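Local coordinates for putative periplasmic protein (PDB 4J32) that probably acts as the periplasmic immunity protein Tai4, binding and inhibiting the type VI secretion amidase effector Tae4, at residues B[2-5]-B[6-10]. Sequence-based numbering, arbitrary orientation. Where two conformers were deposited one is given.
Sequences EALT and TQYSQ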
loop_
_atom_site.group_PDB
_atom_site.type_symbol
_atom_site.label_atom_id
_atom_site.label_comp_id
_atom_site.label_asym_id
_atom_site.label_seq_id
_atom_site.Cartn_x
_atom_site.Cartn_y
_atom_site.Cartn_z
ATOM N N GLU B 2 -2.553 15.505 12.686
ATOM C CA GLU B 2 -3.644 15.310 11.711
ATOM C C GLU B 2 -3.014 14.975 10.359
ATOM O O GLU B 2 -2.035 15.619 9.970
ATOM C CB GLU B 2 -4.549 16.541 11.582
ATOM C CG GLU B 2 -5.777 16.269 10.711
ATOM C CD GLU B 2 -6.753 17.428 10.634
ATOM O OE1 GLU B 2 -7.320 17.628 9.540
ATOM O OE2 GLU B 2 -6.971 18.122 11.650
ATOM N N ALA B 3 -3.558 13.980 9.650
ATOM C CA ALA B 3 -3.075 13.619 8.314
ATOM C C ALA B 3 -3.410 14.704 7.302
ATOM O O ALA B 3 -4.089 15.691 7.626
ATOM C CB ALA B 3 -3.666 12.286 7.867
ATOM N N LEU B 4 -2.934 14.526 6.073
ATOM C CA LEU B 4 -3.134 15.521 5.019
ATOM C C LEU B 4 -4.475 15.426 4.310
ATOM O O LEU B 4 -4.680 16.092 3.288
ATOM C CB LEU B 4 -2.009 15.435 3.987
ATOM C CG LEU B 4 -0.609 15.618 4.567
ATOM C CD1 LEU B 4 0.448 15.437 3.448
ATOM C CD2 LEU B 4 -0.428 16.939 5.325
ATOM N N THR B 5 -5.385 14.605 4.846
ATOM C CA THR B 5 -6.612 14.228 4.141
ATOM C C THR B 5 -7.397 15.417 3.555
ATOM O O THR B 5 -7.886 15.328 2.435
ATOM C CB THR B 5 -7.511 13.376 5.071
ATOM O OG1 THR B 5 -6.666 12.472 5.817
ATOM C CG2 THR B 5 -8.537 12.549 4.261
ATOM N N THR B 6 -7.486 16.510 4.309
ATOM C CA THR B 6 -8.267 17.690 3.895
ATOM C C THR B 6 -7.620 18.524 2.787
ATOM O O THR B 6 -8.259 19.449 2.247
ATOM C CB THR B 6 -8.530 18.644 5.066
ATOM O OG1 THR B 6 -7.282 19.050 5.635
ATOM C CG2 THR B 6 -9.417 17.964 6.119
ATOM N N GLN B 7 -6.389 18.193 2.439
ATOM C CA GLN B 7 -5.645 18.984 1.465
ATOM C C GLN B 7 -5.796 18.470 0.029
ATOM O O GLN B 7 -5.463 19.189 -0.932
ATOM C CB GLN B 7 -4.173 19.095 1.881
ATOM C CG GLN B 7 -3.969 19.973 3.122
ATOM C CD GLN B 7 -2.547 19.941 3.668
ATOM O OE1 GLN B 7 -1.568 19.947 2.917
ATOM N NE2 GLN B 7 -2.430 19.909 4.990
ATOM N N TYR B 8 -6.310 17.253 -0.111
ATOM C CA TYR B 8 -6.444 16.614 -1.420
ATOM C C TYR B 8 -7.615 17.174 -2.230
ATOM O O TYR B 8 -8.690 17.461 -1.684
ATOM C CB TYR B 8 -6.587 15.091 -1.266
ATOM C CG TYR B 8 -5.327 14.457 -0.701
ATOM C CD1 TYR B 8 -4.147 14.429 -1.450
ATOM C CD2 TYR B 8 -5.336 13.862 0.570
ATOM C CE1 TYR B 8 -2.966 13.857 -0.934
ATOM C CE2 TYR B 8 -4.157 13.280 1.105
ATOM C CZ TYR B 8 -2.994 13.283 0.339
ATOM O OH TYR B 8 -1.845 12.719 0.854
ATOM N N SER B 9 -7.386 17.310 -3.538
ATOM C CA SER B 9 -8.448 17.661 -4.478
ATOM C C SER B 9 -9.401 16.462 -4.619
ATOM O O SER B 9 -9.087 15.345 -4.193
ATOM C CB SER B 9 -7.838 17.981 -5.846
ATOM O OG SER B 9 -7.359 16.787 -6.475
ATOM N N GLN B 10 -10.559 16.691 -5.234
ATOM C CA GLN B 10 -11.520 15.588 -5.433
ATOM C C GLN B 10 -10.937 14.424 -6.241
ATOM O O GLN B 10 -11.139 13.255 -5.900
ATOM C CB GLN B 10 -12.799 16.107 -6.082
ATOM C CG GLN B 10 -13.607 17.030 -5.156
ATOM C CD GLN B 10 -14.236 16.226 -4.021
ATOM O OE1 GLN B 10 -15.066 15.350 -4.266
ATOM N NE2 GLN B 10 -13.822 16.508 -2.781
HETATM O O HOH W 1 -6.898 16.070 7.341
HETATM O O HOH W 2 -7.392 19.969 8.291
HETATM O O HOH W 3 -4.392 18.384 6.544
HETATM O O HOH W 4 -9.732 16.658 0.765
#
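Glu2 swings CG opposite its own N (chi1 -173°) and continues extended, carrying its carboxylate over to Thr6; there OG1 sits between backbone N and carbonyl carbon, within hydrogen-bonding distance of a water shared with Glu2 OE1. The two side chains meet at roughly a right angle, with Glu2 OE1 4.0 Å from Thr6 CG2, and water does the joining. One molecule donates to Glu2 OE1 (2.7 Å) and Ala3 O while accepting from Thr6 N; a second, the one shared with OG1, links it to OE1. A third gathers Ala3 O, Thr6 OG1 and, in one of two modelled conformers of Gln7, NE2; in that conformer the amide end also lies against Leu4, NE2 being 3.6 Å from CD2. The backbone makes one direct hydrogen bond, Gln7 N to Leu4 O (2.8 Å, 161° at the hydrogen), which closes a type I beta turn over Leu4-Gln7, the donor standing 37° out of the carbonyl plane. Tyr8 follows the turn, presenting its ring edge to Thr5 O, 3.5 Å from CD2, and setting CE2 4.2 Å from Leu4 CB. Its hydroxyl is hydrogen-bonded to Asp84 of a second Tai4 subunit. On the effector chain, Arg137 forms a salt bridge with Glu2 OE1, and Ser134 O accepts from Thr5 OG1. A carboxylate oxygen shared by two waters and an arginine is probably kept ionised, consistent with a hydrated turn before helix 10-26 serving in toxin recognition.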